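Local coordinates for Serine/threonine-protein kinase PknE (Mycobacterium tuberculosis, PDB 2H34) that phosphorylates serine and threonine residues of proteins with ATP and probably helps the bacterium survive in the infected host, at residues L125-A136 with V224-S232. Numbering follows the deposited sequence.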
loop_
_atom_site.group_PDB
_atom_site.type_symbol
_atom_site.label_atom_id
_atom_site.label_comp_id
_atom_site.label_asym_id
_atom_site.label_seq_id
_atom_site.Cartn_x
_atom_site.Cartn_y
_atom_site.Cartn_z
ATOM N N LEU A 125 4.458 -6.261 -12.318
ATOM C CA LEU A 125 3.770 -7.511 -12.596
ATOM C C LEU A 125 3.364 -7.603 -14.054
ATOM O O LEU A 125 3.628 -8.622 -14.703
ATOM C CB LEU A 125 2.570 -7.707 -11.663
ATOM C CG LEU A 125 2.979 -7.962 -10.204
ATOM C CD1 LEU A 125 1.894 -7.568 -9.203
ATOM C CD2 LEU A 125 3.441 -9.406 -9.980
ATOM N N ARG A 126 2.752 -6.527 -14.562
ATOM C CA ARG A 126 2.374 -6.416 -15.976
ATOM C C ARG A 126 3.563 -6.688 -16.876
ATOM O O ARG A 126 3.445 -7.417 -17.856
ATOM C CB ARG A 126 1.824 -5.024 -16.306
ATOM C CG ARG A 126 0.445 -4.737 -15.761
ATOM C CD ARG A 126 -0.244 -3.584 -16.475
ATOM N NE ARG A 126 0.615 -2.421 -16.673
ATOM C CZ ARG A 126 0.717 -1.372 -15.857
ATOM N NH1 ARG A 126 0.014 -1.289 -14.734
ATOM N NH2 ARG A 126 1.550 -0.388 -16.179
ATOM N N ARG A 127 4.709 -6.117 -16.523
ATOM C CA ARG A 127 5.853 -6.091 -17.418
ATOM C C ARG A 127 6.853 -7.223 -17.181
ATOM O O ARG A 127 7.745 -7.449 -18.000
ATOM C CB ARG A 127 6.541 -4.723 -17.328
ATOM C CG ARG A 127 5.565 -3.559 -17.468
ATOM C CD ARG A 127 6.223 -2.352 -18.098
ATOM N NE ARG A 127 6.997 -1.560 -17.142
ATOM C CZ ARG A 127 6.611 -0.381 -16.661
ATOM N NH1 ARG A 127 5.448 0.142 -17.041
ATOM N NH2 ARG A 127 7.385 0.278 -15.803
ATOM N N GLN A 128 6.693 -7.941 -16.076
ATOM C CA GLN A 128 7.673 -8.937 -15.652
ATOM C C GLN A 128 7.049 -10.294 -15.343
ATOM O O GLN A 128 7.769 -11.269 -15.120
ATOM C CB GLN A 128 8.424 -8.449 -14.415
ATOM C CG GLN A 128 9.738 -7.747 -14.698
ATOM C CD GLN A 128 10.657 -7.755 -13.479
ATOM O OE1 GLN A 128 10.519 -8.602 -12.590
ATOM N NE2 GLN A 128 11.595 -6.810 -13.428
ATOM N N GLY A 129 5.722 -10.359 -15.315
ATOM C CA GLY A 129 5.043 -11.583 -14.924
ATOM C C GLY A 129 5.164 -11.774 -13.425
ATOM O O GLY A 129 5.443 -10.818 -12.708
ATOM N N PRO A 130 4.943 -13.009 -12.933
ATOM C CA PRO A 130 5.085 -13.288 -11.505
ATOM C C PRO A 130 6.516 -13.089 -11.038
ATOM O O PRO A 130 7.441 -13.188 -11.842
ATOM C CB PRO A 130 4.698 -14.770 -11.399
ATOM C CG PRO A 130 4.911 -15.323 -12.756
ATOM C CD PRO A 130 4.534 -14.212 -13.682
ATOM N N LEU A 131 6.687 -12.805 -9.750
ATOM C CA LEU A 131 8.016 -12.664 -9.159
ATOM C C LEU A 131 8.525 -13.979 -8.596
ATOM O O LEU A 131 7.760 -14.756 -8.036
ATOM C CB LEU A 131 7.995 -11.651 -8.023
ATOM C CG LEU A 131 7.444 -10.250 -8.249
ATOM C CD1 LEU A 131 7.612 -9.459 -6.969
ATOM C CD2 LEU A 131 8.135 -9.555 -9.419
ATOM N N ALA A 132 9.825 -14.220 -8.734
ATOM C CA ALA A 132 10.490 -15.260 -7.967
ATOM C C ALA A 132 10.052 -15.097 -6.512
ATOM O O ALA A 132 10.041 -13.983 -5.988
ATOM C CB ALA A 132 12.000 -15.117 -8.096
ATOM N N PRO A 133 9.624 -16.196 -5.869
ATOM C CA PRO A 133 9.068 -16.106 -4.509
ATOM C C PRO A 133 9.915 -15.336 -3.479
ATOM O O PRO A 133 9.374 -14.503 -2.760
ATOM C CB PRO A 133 8.879 -17.574 -4.112
ATOM C CG PRO A 133 8.654 -18.259 -5.420
ATOM C CD PRO A 133 9.584 -17.572 -6.386
ATOM N N PRO A 134 11.228 -15.593 -3.408
ATOM C CA PRO A 134 12.011 -14.801 -2.456
ATOM C C PRO A 134 11.898 -13.293 -2.680
ATOM O O PRO A 134 11.902 -12.522 -1.726
ATOM C CB PRO A 134 13.443 -15.265 -2.715
ATOM C CG PRO A 134 13.279 -16.657 -3.238
ATOM C CD PRO A 134 12.066 -16.582 -4.109
ATOM N N ARG A 135 11.796 -12.882 -3.934
ATOM C CA ARG A 135 11.610 -11.487 -4.266
ATOM C C ARG A 135 10.245 -11.003 -3.774
ATOM O O ARG A 135 10.136 -9.949 -3.140
ATOM C CB ARG A 135 11.742 -11.321 -5.767
ATOM C CG ARG A 135 11.969 -9.920 -6.211
ATOM C CD ARG A 135 12.840 -9.918 -7.436
ATOM N NE ARG A 135 12.769 -8.648 -8.151
ATOM C CZ ARG A 135 12.162 -8.488 -9.321
ATOM N NH1 ARG A 135 11.562 -9.517 -9.906
ATOM N NH2 ARG A 135 12.164 -7.300 -9.910
ATOM N N ALA A 136 9.207 -11.788 -4.051
ATOM C CA ALA A 136 7.862 -11.468 -3.604
ATOM C C ALA A 136 7.871 -11.249 -2.108
ATOM O O ALA A 136 7.379 -10.238 -1.612
ATOM C CB ALA A 136 6.929 -12.573 -3.957
ATOM N N VAL A 224 -2.084 -9.375 -2.105
ATOM C CA VAL A 224 -0.978 -8.832 -2.868
ATOM C C VAL A 224 0.150 -9.864 -3.003
ATOM O O VAL A 224 0.686 -10.071 -4.105
ATOM C CB VAL A 224 -0.456 -7.512 -2.275
ATOM C CG1 VAL A 224 0.811 -7.088 -2.987
ATOM C CG2 VAL A 224 -1.498 -6.428 -2.408
ATOM N N LEU A 225 0.490 -10.523 -1.895
ATOM C CA LEU A 225 1.496 -11.574 -1.914
ATOM C C LEU A 225 1.097 -12.645 -2.927
ATOM O O LEU A 225 1.891 -13.014 -3.801
ATOM C CB LEU A 225 1.658 -12.186 -0.523
ATOM C CG LEU A 225 2.530 -13.448 -0.387
ATOM C CD1 LEU A 225 3.965 -13.221 -0.847
ATOM C CD2 LEU A 225 2.500 -13.964 1.044
ATOM N N TYR A 226 -0.146 -13.120 -2.813
ATOM C CA TYR A 226 -0.691 -14.087 -3.749
ATOM C C TYR A 226 -0.402 -13.693 -5.183
ATOM O O TYR A 226 0.173 -14.475 -5.950
ATOM C CB TYR A 226 -2.195 -14.224 -3.574
ATOM C CG TYR A 226 -2.801 -15.311 -4.455
ATOM C CD1 TYR A 226 -2.761 -16.655 -4.070
ATOM C CD2 TYR A 226 -3.405 -14.993 -5.677
ATOM C CE1 TYR A 226 -3.310 -17.643 -4.880
ATOM C CE2 TYR A 226 -3.955 -15.974 -6.487
ATOM C CZ TYR A 226 -3.908 -17.290 -6.081
ATOM O OH TYR A 226 -4.444 -18.256 -6.886
ATOM N N GLU A 227 -0.794 -12.468 -5.532
ATOM C CA GLU A 227 -0.640 -11.974 -6.893
ATOM C C GLU A 227 0.806 -11.969 -7.367
ATOM O O GLU A 227 1.074 -12.309 -8.525
ATOM C CB GLU A 227 -1.248 -10.586 -7.054
ATOM C CG GLU A 227 -1.358 -10.186 -8.512
ATOM C CD GLU A 227 -2.188 -8.942 -8.738
ATOM O OE1 GLU A 227 -2.905 -8.511 -7.800
ATOM O OE2 GLU A 227 -2.122 -8.408 -9.869
ATOM N N CYS A 228 1.722 -11.593 -6.475
ATOM C CA CYS A 228 3.150 -11.581 -6.783
ATOM C C CYS A 228 3.639 -12.965 -7.153
ATOM O O CYS A 228 4.548 -13.125 -7.974
ATOM C CB CYS A 228 3.957 -11.105 -5.576
ATOM S SG CYS A 228 3.667 -9.400 -5.083
ATOM N N LEU A 229 3.036 -13.963 -6.515
ATOM C CA LEU A 229 3.448 -15.344 -6.686
ATOM C C LEU A 229 2.878 -15.912 -7.969
ATOM O O LEU A 229 3.614 -16.402 -8.828
ATOM C CB LEU A 229 3.012 -16.185 -5.479
ATOM C CG LEU A 229 3.748 -15.894 -4.165
ATOM C CD1 LEU A 229 2.998 -16.436 -2.957
ATOM C CD2 LEU A 229 5.175 -16.436 -4.206
ATOM N N THR A 230 1.561 -15.826 -8.099
ATOM C CA THR A 230 0.865 -16.531 -9.156
ATOM C C THR A 230 0.892 -15.742 -10.448
ATOM O O THR A 230 0.994 -16.318 -11.526
ATOM C CB THR A 230 -0.595 -16.804 -8.778
ATOM O OG1 THR A 230 -1.262 -15.559 -8.542
ATOM C CG2 THR A 230 -0.675 -17.675 -7.527
ATOM N N GLY A 231 0.799 -14.422 -10.327
ATOM C CA GLY A 231 0.685 -13.551 -11.486
ATOM C C GLY A 231 -0.611 -12.769 -11.481
ATOM O O GLY A 231 -0.705 -11.730 -12.116
ATOM N N SER A 232 -1.608 -13.259 -10.748
ATOM C CA SER A 232 -2.945 -12.642 -10.735
ATOM C C SER A 232 -3.630 -12.625 -9.345
ATOM O O SER A 232 -3.319 -13.452 -8.495
ATOM C CB SER A 232 -3.841 -13.323 -11.774
ATOM O OG SER A 232 -3.663 -14.721 -11.733
#
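C228 sits where the turn between helices 121-128 and 133-152 meets the C-terminal end of helix 217-230. Its CB packs against the methyl of A136 at 3.7 Å, and CD1 of L131 adds a longer apolar contact to the same carbon. The carbonyl of C228, near the helix end, accepts the backbone N-H of L131 (N to O 2.8 Å) almost head-on, with a C=O...N angle of 166°, and so ties the turn to the helix by a main-chain bond.

On one side of this bond, CD2 of L229 reaches CB of P133 at 3.9 Å, the two side chains crossing at about a right angle, and lies near the methyl of A136; CD1 of L225 approaches the same methyl more distantly. On the other side, with CG anti to the carbonyl carbon (chi1 -69°), the L125 branch lies against the helix and its CD2 meets CA of C228 at 3.9 Å.

Packing thins toward the side where P130 and G231 are partly exposed. There the ring of P130 lies beside the last helical carbonyls, CA facing O of C228 and CB facing O of L229, while G231 leaves the helix with positive phi. The carboxylate of E227 meets L125 loosely, OE2 standing 4.2 Å from CD1 of L125, and its OE1 is hydrogen-bonded to Y201. Beyond the interface, R135 NH1 bonds Q128 OE1 (3.0 Å) in the carbonyl plane, bridging the two helices that flank the turn, and its NE pairs with D171.

Such packing of the αD-αE turn against the end of helix αF belongs to the helical C-lobe of the protein kinase fold.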